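Local coordinates for TqaA (PDB 5DLK), which is a fungal nonribosomal peptide synthetase whose terminal condensation-like domain, the piece described here, probably closes the finished peptide into a ring, at residues Gly129-Pro132 with Met133-Cys136; Ala138-Gly142 with Lys143-Thr147; Gly280-Met283 with Ala284-Val287; Ile459-Lys462 with Phe463-Pro467. All coordinates share one frame; numbering follows the deposited sequence.

In the fold
The four contacts, in series along one condensation-type chain, show how helix ends are finished. Contacts 1 and 2 sit toward the two ends of helix 132-144, centres about 15 Å apart, on the five-stranded sheet of the N-terminal lobe. Contact 3 begins helix 283-299 and contact 4 ends helix 446-465, both in the C-terminal lobe with the six-stranded sheet. These two touch, centres about 11 Å apart: L286 packs on I460 and F463, and V287 on I460. Centres of contacts 2 and 3 are about 39 Å apart, on opposite sides of the chain's centre, as expected for the family's paired acyltransferase-like lobes. Contact 3 carries a phosphopantetheine-binding threonine; contacts 1 and 2 lie far away.

Contact 1 (Gly129-Pro132 with Met133-Cys136); sequences GEDP and MEVC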
ATOM      1  N   GLY A 129       8.435 -11.620 -34.902  1.00 27.97           N
ATOM      2  CA  GLY A 129       9.571 -10.809 -34.495  1.00 31.76           C
ATOM      3  C   GLY A 129       9.257  -9.646 -33.560  1.00 32.19           C
ATOM      4  O   GLY A 129      10.157  -8.998 -33.054  1.00 31.25           O
ATOM      5  N   GLU A 130       7.982  -9.361 -33.339  1.00 29.15           N
ATOM      6  CA  GLU A 130       7.594  -8.227 -32.503  1.00 31.08           C
ATOM      7  C   GLU A 130       7.620  -8.660 -31.034  1.00 29.67           C
ATOM      8  O   GLU A 130       7.080  -9.703 -30.689  1.00 29.55           O
ATOM      9  CB  GLU A 130       6.210  -7.711 -32.924  1.00 27.44           C
ATOM     10  CG  GLU A 130       5.591  -6.621 -32.051  1.00 30.35           C
ATOM     11  CD  GLU A 130       4.261  -6.103 -32.613  1.00 29.38           C
ATOM     12  OE1 GLU A 130       3.382  -6.929 -32.960  1.00 26.49           O
ATOM     13  OE2 GLU A 130       4.088  -4.865 -32.700  1.00 28.85           O
ATOM     14  N   ASP A 131       8.257  -7.877 -30.169  1.00 27.72           N
ATOM     15  CA  ASP A 131       8.396  -8.290 -28.773  1.00 30.25           C
ATOM     16  C   ASP A 131       7.154  -7.948 -27.950  1.00 28.17           C
ATOM     17  O   ASP A 131       6.751  -6.787 -27.875  1.00 25.89           O
ATOM     18  CB  ASP A 131       9.628  -7.655 -28.130  1.00 31.07           C
ATOM     19  CG  ASP A 131       9.704  -7.935 -26.636  1.00 36.03           C
ATOM     20  OD1 ASP A 131      10.102  -9.051 -26.247  1.00 40.50           O
ATOM     21  OD2 ASP A 131       9.333  -7.044 -25.846  1.00 38.98           O
ATOM     22  N   PRO A 132       6.556  -8.963 -27.318  1.00 26.79           N
ATOM     23  CA  PRO A 132       5.299  -8.784 -26.588  1.00 26.29           C
ATOM     24  C   PRO A 132       5.425  -7.766 -25.449  1.00 27.53           C
ATOM     25  O   PRO A 132       4.483  -7.027 -25.213  1.00 24.26           O
ATOM     26  CB  PRO A 132       5.007 -10.180 -26.028  1.00 25.82           C
ATOM     27  CG  PRO A 132       5.873 -11.101 -26.792  1.00 33.14           C
ATOM     28  CD  PRO A 132       7.075 -10.334 -27.197  1.00 30.98           C
ATOM     29  N   MET A 133       6.567  -7.720 -24.768  1.00 26.62           N
ATOM     30  CA  MET A 133       6.709  -6.766 -23.668  1.00 26.33           C
ATOM     31  C   MET A 133       6.714  -5.332 -24.206  1.00 27.09           C
ATOM     32  O   MET A 133       6.123  -4.438 -23.600  1.00 24.31           O
ATOM     33  CB  MET A 133       7.975  -7.031 -22.847  1.00 27.94           C
ATOM     34  CG  MET A 133       8.064  -6.156 -21.581  1.00 28.25           C
ATOM     35  SD  MET A 133       6.728  -6.405 -20.383  1.00 28.29           S
ATOM     36  CE  MET A 133       7.114  -8.033 -19.746  1.00 26.20           C
ATOM     37  N   GLU A 134       7.339  -5.123 -25.365  1.00 26.36           N
ATOM     38  CA  GLU A 134       7.396  -3.796 -25.970  1.00 25.20           C
ATOM     39  C   GLU A 134       6.012  -3.312 -26.394  1.00 24.87           C
ATOM     40  O   GLU A 134       5.727  -2.111 -26.359  1.00 23.32           O
ATOM     41  CB  GLU A 134       8.355  -3.783 -27.169  1.00 28.07           C
ATOM     42  CG  GLU A 134       9.828  -3.929 -26.757  1.00 30.22           C
ATOM     43  CD  GLU A 134      10.764  -4.067 -27.947  1.00 42.48           C
ATOM     44  OE1 GLU A 134      10.368  -3.658 -29.063  1.00 38.38           O
ATOM     45  OE2 GLU A 134      11.894  -4.580 -27.757  1.00 44.00           O
ATOM     46  N   VAL A 135       5.158  -4.238 -26.817  1.00 22.33           N
ATOM     47  CA  VAL A 135       3.766  -3.905 -27.098  1.00 22.06           C
ATOM     48  C   VAL A 135       3.059  -3.473 -25.801  1.00 21.28           C
ATOM     49  O   VAL A 135       2.330  -2.484 -25.781  1.00 21.13           O
ATOM     50  CB  VAL A 135       3.019  -5.098 -27.721  1.00 25.36           C
ATOM     51  CG1 VAL A 135       1.504  -4.842 -27.769  1.00 25.15           C
ATOM     52  CG2 VAL A 135       3.583  -5.387 -29.118  1.00 25.94           C
ATOM     53  N   CYS A 136       3.265  -4.242 -24.743  1.00 20.66           N
ATOM     54  CA  CYS A 136       2.680  -3.921 -23.436  1.00 24.56           C
ATOM     55  C   CYS A 136       3.118  -2.531 -22.975  1.00 20.83           C
ATOM     56  O   CYS A 136       2.305  -1.736 -22.487  1.00 21.62           O
ATOM     57  CB  CYS A 136       3.077  -4.958 -22.389  1.00 24.39           C
ATOM     58  SG  CYS A 136       2.367  -6.604 -22.591  1.00 28.17           S
TER
HETATM   59  O   HOH W   1       8.526 -10.301 -24.114  1.00 37.12           O
HETATM   60  O   HOH W   2       9.256  -5.638 -30.985  1.00 39.02           O
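D131 and E134 make the defining polar contact. The D131 side chain, with CG anti to the backbone N (chi1 173°), swings over the first turn, and its OD2 accepts from E134 N at 2.8 Å. The donor meets the anti side of OD2, 25° out of the carboxylate plane. Main-chain bonds continue the turn: V135 N gives to D131 O at 3.2 Å and C136 N to P132 O at 3.1 Å. A water accepts a hydrogen bond from D131 N and donates one to E134 OE1. D131 OD2 lies 4.0 Å from E134 OE2, probably an unfavourable pairing, which the amides of the helix N-terminus may partly offset.

The remaining side-chain contact is van der Waals: V135 CG2 lies 3.6 Å from the carboxylate carbon CD of E130, the side chains crossing at about a right angle, while E130 OE1 is held by W127 N. With an alanine in place of D131, E134 N would probably lose its side-chain acceptor and the first turn its cap. Aspartate at the N-cap followed by proline is a classic start, here of helix 132-144, with the water link replacing the direct return bond of a capping box.

Contact 2 (Ala138-Gly142 with Lys143-Thr147); sequences ALWDG and KDWPT
W140 carries its ring anti to the backbone N (chi1 178°), whereas W145 has CG between its backbone N and carbonyl carbon (chi1 72°); these two settings bring the indoles together near the C-terminal end of helix 132-144. This helix is the crossover of a beta-alpha-beta unit between the parallel strands 122-125 and 158-163, and near that end it widens into a pi-type turn at 140-142. L139 O takes two amides, K143 N and D144 N, the latter at 2.9 Å, and W145 N reaches back five residues to W140 O at 3.2 Å.

The widened turn sets W145 above W140. Its CD1 lies over one face of the W140 indole, 3.2 Å from W140 NE1, and its CB stands over the six-membered ring as a CH-pi contact, 4.2 Å from the ring centroid. The five-membered rings are inclined at 56°, an oblique pairing of the two indoles. F67 and F413 also meet W140, and R415 makes a cation-pi contact with W145. Near the same turn, D144 is held by R122 in a salt bridge and by Q175. A leucine in place of W140 would probably leave CB and CD1 of W145 without the flat surface they rest on, and open a gap beside F67 and F413.

D141 fixes the rotation of the W145 ring. Its OD1 offers the anti lone pair to W145 NE1 at 2.9 Å, lying almost exactly in the indole plane, while the carboxylate stands perpendicular to the ring.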
ATOM      1  N   ALA A 138       4.162  -0.052 -24.865  1.00 20.55           N
ATOM      2  CA  ALA A 138       3.550   0.973 -25.706  1.00 20.29           C
ATOM      3  C   ALA A 138       2.102   1.281 -25.308  1.00 18.38           C
ATOM      4  O   ALA A 138       1.681   2.431 -25.368  1.00 21.87           O
ATOM      5  CB  ALA A 138       3.602   0.555 -27.204  1.00 20.18           C
ATOM      6  N   LEU A 139       1.333   0.255 -24.945  1.00 16.60           N
ATOM      7  CA  LEU A 139      -0.056   0.458 -24.560  1.00 19.52           C
ATOM      8  C   LEU A 139      -0.108   1.164 -23.195  1.00 19.48           C
ATOM      9  O   LEU A 139      -0.947   2.038 -22.965  1.00 20.54           O
ATOM     10  CB  LEU A 139      -0.811  -0.879 -24.498  1.00 21.05           C
ATOM     11  CG  LEU A 139      -1.046  -1.548 -25.861  1.00 23.58           C
ATOM     12  CD1 LEU A 139      -1.619  -2.929 -25.600  1.00 21.63           C
ATOM     13  CD2 LEU A 139      -1.993  -0.694 -26.687  1.00 23.67           C
ATOM     14  N   TRP A 140       0.807   0.778 -22.315  1.00 20.70           N
ATOM     15  CA  TRP A 140       0.923   1.391 -20.975  1.00 20.24           C
ATOM     16  C   TRP A 140       1.189   2.896 -21.063  1.00 20.91           C
ATOM     17  O   TRP A 140       0.403   3.706 -20.570  1.00 24.14           O
ATOM     18  CB  TRP A 140       2.043   0.703 -20.203  1.00 21.63           C
ATOM     19  CG  TRP A 140       2.315   1.246 -18.808  1.00 22.17           C
ATOM     20  CD1 TRP A 140       3.392   1.995 -18.418  1.00 23.27           C
ATOM     21  CD2 TRP A 140       1.513   1.048 -17.628  1.00 22.30           C
ATOM     22  NE1 TRP A 140       3.314   2.267 -17.063  1.00 20.80           N
ATOM     23  CE2 TRP A 140       2.169   1.709 -16.560  1.00 24.37           C
ATOM     24  CE3 TRP A 140       0.317   0.368 -17.369  1.00 20.91           C
ATOM     25  CZ2 TRP A 140       1.661   1.711 -15.250  1.00 21.64           C
ATOM     26  CZ3 TRP A 140      -0.194   0.380 -16.066  1.00 25.23           C
ATOM     27  CH2 TRP A 140       0.484   1.043 -15.026  1.00 21.56           C
ATOM     28  N   ASP A 141       2.290   3.265 -21.709  1.00 17.59           N
ATOM     29  CA  ASP A 141       2.659   4.670 -21.883  1.00 19.96           C
ATOM     30  C   ASP A 141       1.767   5.460 -22.822  1.00 25.38           C
ATOM     31  O   ASP A 141       1.660   6.676 -22.704  1.00 22.94           O
ATOM     32  CB  ASP A 141       4.101   4.776 -22.379  1.00 23.94           C
ATOM     33  CG  ASP A 141       5.109   4.423 -21.305  1.00 29.43           C
ATOM     34  OD1 ASP A 141       4.798   4.614 -20.106  1.00 30.18           O
ATOM     35  OD2 ASP A 141       6.211   3.962 -21.653  1.00 28.28           O
ATOM     36  N   GLY A 142       1.140   4.780 -23.777  1.00 23.04           N
ATOM     37  CA  GLY A 142       0.389   5.482 -24.791  1.00 23.16           C
ATOM     38  C   GLY A 142      -1.048   5.735 -24.399  1.00 24.29           C
ATOM     39  O   GLY A 142      -1.670   6.665 -24.906  1.00 27.43           O
ATOM     40  N   LYS A 143      -1.594   4.919 -23.504  1.00 20.98           N
ATOM     41  CA  LYS A 143      -2.976   5.153 -23.125  1.00 23.38           C
ATOM     42  C   LYS A 143      -3.379   4.617 -21.752  1.00 23.74           C
ATOM     43  O   LYS A 143      -4.199   5.242 -21.078  1.00 27.70           O
ATOM     44  CB  LYS A 143      -3.922   4.581 -24.202  1.00 29.50           C
ATOM     45  CG  LYS A 143      -3.903   3.075 -24.360  1.00 29.23           C
ATOM     46  CD  LYS A 143      -4.806   2.627 -25.546  1.00 29.24           C
ATOM     47  CE  LYS A 143      -6.278   2.947 -25.323  1.00 33.32           C
ATOM     48  NZ  LYS A 143      -6.880   2.110 -24.244  1.00 36.60           N
ATOM     49  N   ASP A 144      -2.813   3.496 -21.314  1.00 21.40           N
ATOM     50  CA  ASP A 144      -3.318   2.865 -20.094  1.00 20.51           C
ATOM     51  C   ASP A 144      -3.159   3.780 -18.848  1.00 22.98           C
ATOM     52  O   ASP A 144      -4.140   4.013 -18.141  1.00 24.79           O
ATOM     53  CB  ASP A 144      -2.640   1.511 -19.840  1.00 19.45           C
ATOM     54  CG  ASP A 144      -2.981   0.466 -20.916  1.00 24.81           C
ATOM     55  OD1 ASP A 144      -3.898   0.717 -21.729  1.00 25.09           O
ATOM     56  OD2 ASP A 144      -2.340  -0.605 -20.932  1.00 22.88           O
ATOM     57  N   TRP A 145      -1.965   4.304 -18.569  1.00 23.49           N
ATOM     58  CA  TRP A 145      -1.882   5.168 -17.372  1.00 20.69           C
ATOM     59  C   TRP A 145      -2.187   6.662 -17.668  1.00 24.15           C
ATOM     60  O   TRP A 145      -2.788   7.322 -16.820  1.00 23.13           O
ATOM     61  CB  TRP A 145      -0.525   4.986 -16.622  1.00 21.73           C
ATOM     62  CG  TRP A 145       0.714   5.549 -17.271  1.00 20.85           C
ATOM     63  CD1 TRP A 145       1.671   4.852 -17.960  1.00 21.73           C
ATOM     64  CD2 TRP A 145       1.147   6.914 -17.254  1.00 24.63           C
ATOM     65  NE1 TRP A 145       2.659   5.707 -18.395  1.00 22.26           N
ATOM     66  CE2 TRP A 145       2.358   6.979 -17.983  1.00 26.01           C
ATOM     67  CE3 TRP A 145       0.625   8.091 -16.700  1.00 26.59           C
ATOM     68  CZ2 TRP A 145       3.057   8.170 -18.166  1.00 28.58           C
ATOM     69  CZ3 TRP A 145       1.309   9.278 -16.902  1.00 27.69           C
ATOM     70  CH2 TRP A 145       2.516   9.309 -17.624  1.00 31.69           C
ATOM     71  N   PRO A 146      -1.844   7.195 -18.862  1.00 21.23           N
ATOM     72  CA  PRO A 146      -2.218   8.602 -19.081  1.00 23.94           C
ATOM     73  C   PRO A 146      -3.717   8.905 -19.057  1.00 26.85           C
ATOM     74  O   PRO A 146      -4.089  10.050 -18.784  1.00 27.52           O
ATOM     75  CB  PRO A 146      -1.654   8.897 -20.477  1.00 26.99           C
ATOM     76  CG  PRO A 146      -0.479   7.977 -20.587  1.00 23.70           C
ATOM     77  CD  PRO A 146      -0.926   6.720 -19.925  1.00 22.64           C
ATOM     78  N   THR A 147      -4.561   7.919 -19.341  1.00 21.85           N
ATOM     79  CA  THR A 147      -6.000   8.160 -19.330  1.00 25.30           C
ATOM     80  C   THR A 147      -6.678   7.591 -18.090  1.00 26.85           C
ATOM     81  O   THR A 147      -7.914   7.518 -18.019  1.00 26.54           O
ATOM     82  CB  THR A 147      -6.687   7.558 -20.577  1.00 25.44           C
ATOM     83  OG1 THR A 147      -6.510   6.139 -20.581  1.00 25.56           O
ATOM     84  CG2 THR A 147      -6.102   8.143 -21.821  1.00 28.78           C
TER

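Contact 3 (Gly280-Met283 with Ala284-Val287); sequences GITM and ATLV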
ATOM      1  N   GLY A 280      16.059  -8.392  19.870  1.00 28.15           N
ATOM      2  CA  GLY A 280      14.733  -7.906  20.190  1.00 29.18           C
ATOM      3  C   GLY A 280      14.285  -6.686  19.399  1.00 28.19           C
ATOM      4  O   GLY A 280      13.132  -6.279  19.494  1.00 31.38           O
ATOM      5  N   ILE A 281      15.192  -6.104  18.623  1.00 22.30           N
ATOM      6  CA  ILE A 281      14.901  -4.890  17.849  1.00 20.77           C
ATOM      7  C   ILE A 281      14.715  -5.190  16.362  1.00 24.26           C
ATOM      8  O   ILE A 281      15.568  -5.831  15.752  1.00 21.64           O
ATOM      9  CB  ILE A 281      16.029  -3.855  17.998  1.00 20.65           C
ATOM     10  CG1 ILE A 281      16.171  -3.413  19.466  1.00 23.40           C
ATOM     11  CG2 ILE A 281      15.794  -2.643  17.079  1.00 17.51           C
ATOM     12  CD1 ILE A 281      14.896  -2.844  20.062  1.00 20.51           C
ATOM     13  N   THR A 282      13.609  -4.725  15.782  1.00 18.73           N
ATOM     14  CA  THR A 282      13.340  -4.962  14.372  1.00 19.93           C
ATOM     15  C   THR A 282      13.974  -3.921  13.462  1.00 16.50           C
ATOM     16  O   THR A 282      14.389  -2.845  13.901  1.00 17.83           O
ATOM     17  CB  THR A 282      11.831  -4.972  14.073  1.00 24.44           C
ATOM     18  OG1 THR A 282      11.295  -3.650  14.258  1.00 20.89           O
ATOM     19  CG2 THR A 282      11.114  -5.964  14.977  1.00 23.56           C
ATOM     20  N   MET A 283      14.048  -4.264  12.181  1.00 19.13           N
ATOM     21  CA  MET A 283      14.591  -3.357  11.188  1.00 19.89           C
ATOM     22  C   MET A 283      13.712  -2.107  11.081  1.00 16.69           C
ATOM     23  O   MET A 283      14.224  -1.005  10.941  1.00 17.67           O
ATOM     24  CB  MET A 283      14.704  -4.049   9.815  1.00 19.70           C
ATOM     25  CG  MET A 283      15.519  -3.240   8.790  1.00 19.67           C
ATOM     26  SD  MET A 283      17.244  -3.022   9.262  1.00 25.07           S
ATOM     27  CE  MET A 283      17.828  -4.717   9.067  1.00 29.13           C
ATOM     28  N   ALA A 284      12.396  -2.276  11.149  1.00 15.87           N
ATOM     29  CA  ALA A 284      11.504  -1.115  11.079  1.00 16.95           C
ATOM     30  C   ALA A 284      11.801  -0.125  12.211  1.00 16.51           C
ATOM     31  O   ALA A 284      11.816   1.087  11.999  1.00 16.90           O
ATOM     32  CB  ALA A 284      10.043  -1.550  11.132  1.00 18.81           C
ATOM     33  N   THR A 285      12.036  -0.652  13.407  1.00 16.02           N
ATOM     34  CA  THR A 285      12.395   0.177  14.559  1.00 15.86           C
ATOM     35  C   THR A 285      13.669   0.963  14.316  1.00 15.40           C
ATOM     36  O   THR A 285      13.761   2.155  14.616  1.00 14.67           O
ATOM     37  CB  THR A 285      12.545  -0.698  15.823  1.00 15.85           C
ATOM     38  OG1 THR A 285      11.253  -1.195  16.164  1.00 16.87           O
ATOM     39  CG2 THR A 285      13.085   0.113  17.019  1.00 16.20           C
ATOM     40  N   LEU A 286      14.669   0.281  13.776  1.00 15.72           N
ATOM     41  CA  LEU A 286      15.945   0.919  13.493  1.00 16.72           C
ATOM     42  C   LEU A 286      15.761   2.093  12.520  1.00 14.43           C
ATOM     43  O   LEU A 286      16.276   3.185  12.740  1.00 15.99           O
ATOM     44  CB  LEU A 286      16.927  -0.120  12.930  1.00 20.18           C
ATOM     45  CG  LEU A 286      18.346   0.369  12.656  1.00 23.61           C
ATOM     46  CD1 LEU A 286      18.963   0.944  13.925  1.00 24.85           C
ATOM     47  CD2 LEU A 286      19.180  -0.806  12.177  1.00 23.60           C
ATOM     48  N   VAL A 287      14.975   1.886  11.465  1.00 13.25           N
ATOM     49  CA  VAL A 287      14.740   2.948  10.511  1.00 13.95           C
ATOM     50  C   VAL A 287      13.954   4.116  11.129  1.00 14.83           C
ATOM     51  O   VAL A 287      14.266   5.293  10.909  1.00 14.74           O
ATOM     52  CB  VAL A 287      13.962   2.423   9.290  1.00 18.99           C
ATOM     53  CG1 VAL A 287      13.574   3.582   8.391  1.00 19.51           C
ATOM     54  CG2 VAL A 287      14.805   1.370   8.548  1.00 19.12           C
TER
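T282 meets T285 across the first turn of helix 283-299, and its side chain can be traced outward from the backbone. CB, the first atom, lies 4.0 Å from A284 N. From there OG1 is placed between the backbone N and the carbonyl carbon (chi1 68°), a rotation that turns it over the helix start. It arrives 3.1 Å from T285 OG1 and 3.2 Å from T285 N, the two side chains crossing at about a right angle. Whether the hydroxyls are hydrogen-bonded to each other remains open, because the proton on T282 OG1 could go to a different acceptor.

Other bonds hold the turn in place. L286 N gives to T282 O at 3.1 Å and V287 N to M283 O at 3.0 Å. Q354, on helix 346-358, pairs with T285 OG1 and T282 N through its OE1 and with G280 O through its NE2, so a single amide side chain braces the loop and the turn together.

Apolar groups fill the rest. I281 CG2 lies 3.9 Å from T285 CG2, and M283, bent along its length, brings SD to 4.1 Å from L286 CD2.

T282 takes the N-cap position and belongs to the phosphopantetheine site observed for this protein, although that ligand is absent here. T285 and A284 lie near other residues of that site, their side chains about 6 Å from those of Y357 and N392 respectively. The chemistry therefore implies a divided helix start: hydroxyls and the Q354 amide order the end near the cofactor site, while M283 and L286 pack on P275 and L277.

Contact 4 (Ile459-Lys462 with Phe463-Pro467); sequences IITK and FSTDP
I459 and F463, one helical turn apart, lie side by side and point the same way. The methyl CG2 of I459, anti to its backbone N, comes over one face of the F463 ring, displaced from the middle toward the rim. It lies 3.6 Å from the ring centroid, 17° off the ring normal, and nearest to F463 CZ at 3.5 Å: a CH-pi contact in which the methyl of a beta-branched side chain covers part of the aromatic face. The main chain supports this CH-pi contact through F463 N, which gives to I459 O at 2.8 Å. Elsewhere the ring is packed by L293 of helix 283-299 and by V346 and L349 of helix 346-358.

T461 and T465 run obliquely past each other on another side of helix 446-465. The hydroxyl of T465 sits beside its own backbone N (chi1 -57°), which folds OG1 back onto the preceding turn and lets it donate to T461 O at 2.7 Å. T465 N bonds the same oxygen at 2.9 Å, approaching from the opposite face of the carbonyl plane, so two donors grip T461 O.

Beyond T465 the helix runs out. D466 is the first residue to leave helical angles, though D466 N still gives to K462 O at 3.1 Å. A water donates to both K462 O and D466 O, bridging the two carbonyls, and D466 OD1 is tied to T468. The contact thus pairs two chemistries: the I459 methyl covers the F463 ring, and both side chains pack on neighbouring helices, while the T465 hydroxyl and a water serve carbonyl oxygens at the helix end.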
ATOM      1  N   ILE A 459      22.741   7.512   9.883  1.00 14.83           N
ATOM      2  CA  ILE A 459      22.279   7.284  11.259  1.00 13.04           C
ATOM      3  C   ILE A 459      21.957   5.819  11.491  1.00 14.78           C
ATOM      4  O   ILE A 459      22.347   5.258  12.524  1.00 15.99           O
ATOM      5  CB  ILE A 459      21.039   8.154  11.588  1.00 15.71           C
ATOM      6  CG1 ILE A 459      21.407   9.639  11.507  1.00 18.91           C
ATOM      7  CG2 ILE A 459      20.509   7.823  13.019  1.00 14.11           C
ATOM      8  CD1 ILE A 459      20.203  10.525  11.236  1.00 20.11           C
ATOM      9  N   ILE A 460      21.270   5.185  10.542  1.00 12.75           N
ATOM     10  CA  ILE A 460      20.956   3.757  10.673  1.00 14.58           C
ATOM     11  C   ILE A 460      22.246   2.948  10.874  1.00 16.59           C
ATOM     12  O   ILE A 460      22.346   2.101  11.765  1.00 16.06           O
ATOM     13  CB  ILE A 460      20.207   3.232   9.438  1.00 15.34           C
ATOM     14  CG1 ILE A 460      18.785   3.834   9.373  1.00 14.30           C
ATOM     15  CG2 ILE A 460      20.116   1.711   9.480  1.00 15.19           C
ATOM     16  CD1 ILE A 460      18.041   3.551   8.035  1.00 17.36           C
ATOM     17  N   THR A 461      23.223   3.188  10.001  1.00 17.63           N
ATOM     18  CA  THR A 461      24.492   2.462  10.133  1.00 16.80           C
ATOM     19  C   THR A 461      25.212   2.779  11.453  1.00 18.46           C
ATOM     20  O   THR A 461      25.787   1.898  12.081  1.00 19.81           O
ATOM     21  CB  THR A 461      25.421   2.766   8.956  1.00 20.67           C
ATOM     22  OG1 THR A 461      24.802   2.284   7.760  1.00 17.82           O
ATOM     23  CG2 THR A 461      26.757   2.071   9.152  1.00 19.90           C
ATOM     24  N   LYS A 462      25.162   4.032  11.888  1.00 17.30           N
ATOM     25  CA  LYS A 462      25.806   4.386  13.151  1.00 17.55           C
ATOM     26  C   LYS A 462      25.133   3.675  14.335  1.00 19.95           C
ATOM     27  O   LYS A 462      25.804   3.152  15.227  1.00 18.22           O
ATOM     28  CB  LYS A 462      25.787   5.900  13.341  1.00 21.96           C
ATOM     29  CG  LYS A 462      26.628   6.390  14.512  1.00 34.33           C
ATOM     30  CD  LYS A 462      27.122   7.818  14.279  1.00 40.84           C
ATOM     31  CE  LYS A 462      27.905   7.924  12.973  1.00 40.19           C
ATOM     32  NZ  LYS A 462      28.476   9.290  12.771  1.00 39.43           N
ATOM     33  N   PHE A 463      23.804   3.652  14.331  1.00 16.52           N
ATOM     34  CA  PHE A 463      23.052   2.956  15.380  1.00 18.63           C
ATOM     35  C   PHE A 463      23.433   1.477  15.450  1.00 20.05           C
ATOM     36  O   PHE A 463      23.619   0.915  16.533  1.00 21.37           O
ATOM     37  CB  PHE A 463      21.549   3.080  15.134  1.00 17.70           C
ATOM     38  CG  PHE A 463      20.940   4.413  15.550  1.00 16.20           C
ATOM     39  CD1 PHE A 463      21.710   5.446  16.033  1.00 16.64           C
ATOM     40  CD2 PHE A 463      19.559   4.596  15.446  1.00 18.56           C
ATOM     41  CE1 PHE A 463      21.131   6.671  16.395  1.00 16.79           C
ATOM     42  CE2 PHE A 463      18.964   5.798  15.821  1.00 18.14           C
ATOM     43  CZ  PHE A 463      19.732   6.829  16.301  1.00 15.45           C
ATOM     44  N   SER A 464      23.546   0.866  14.275  1.00 18.98           N
ATOM     45  CA  SER A 464      23.856  -0.547  14.119  1.00 21.09           C
ATOM     46  C   SER A 464      25.270  -0.865  14.611  1.00 22.82           C
ATOM     47  O   SER A 464      25.509  -1.864  15.304  1.00 23.37           O
ATOM     48  CB  SER A 464      23.709  -0.930  12.633  1.00 25.56           C
ATOM     49  OG  SER A 464      24.230  -2.219  12.368  1.00 33.68           O
ATOM     50  N   THR A 465      26.197   0.001  14.228  1.00 20.42           N
ATOM     51  CA  THR A 465      27.615  -0.158  14.547  1.00 22.51           C
ATOM     52  C   THR A 465      27.896  -0.034  16.057  1.00 29.74           C
ATOM     53  O   THR A 465      28.709  -0.792  16.603  1.00 26.17           O
ATOM     54  CB  THR A 465      28.449   0.864  13.752  1.00 24.52           C
ATOM     55  OG1 THR A 465      28.188   0.678  12.350  1.00 25.21           O
ATOM     56  CG2 THR A 465      29.946   0.688  13.997  1.00 27.52           C
ATOM     57  N   ASP A 466      27.228   0.896  16.745  1.00 23.08           N
ATOM     58  CA  ASP A 466      27.422   1.009  18.197  1.00 25.36           C
ATOM     59  C   ASP A 466      26.125   1.283  18.961  1.00 21.61           C
ATOM     60  O   ASP A 466      25.847   2.423  19.319  1.00 22.83           O
ATOM     61  CB  ASP A 466      28.425   2.110  18.534  1.00 27.40           C
ATOM     62  CG  ASP A 466      28.843   2.086  20.008  1.00 38.35           C
ATOM     63  OD1 ASP A 466      28.417   1.160  20.738  1.00 38.33           O
ATOM     64  OD2 ASP A 466      29.603   2.987  20.438  1.00 43.90           O
ATOM     65  N   PRO A 467      25.364   0.229  19.251  1.00 23.29           N
ATOM     66  CA  PRO A 467      24.068   0.422  19.902  1.00 23.74           C
ATOM     67  C   PRO A 467      24.192   0.903  21.356  1.00 24.30           C
ATOM     68  O   PRO A 467      23.175   1.272  21.944  1.00 24.52           O
ATOM     69  CB  PRO A 467      23.436  -0.973  19.863  1.00 27.13           C
ATOM     70  CG  PRO A 467      24.270  -1.789  18.974  1.00 27.71           C
ATOM     71  CD  PRO A 467      25.620  -1.176  18.913  1.00 26.84           C
TER
HETATM   72  O   HOH W   3      25.968   4.455  17.584  1.00 27.71           O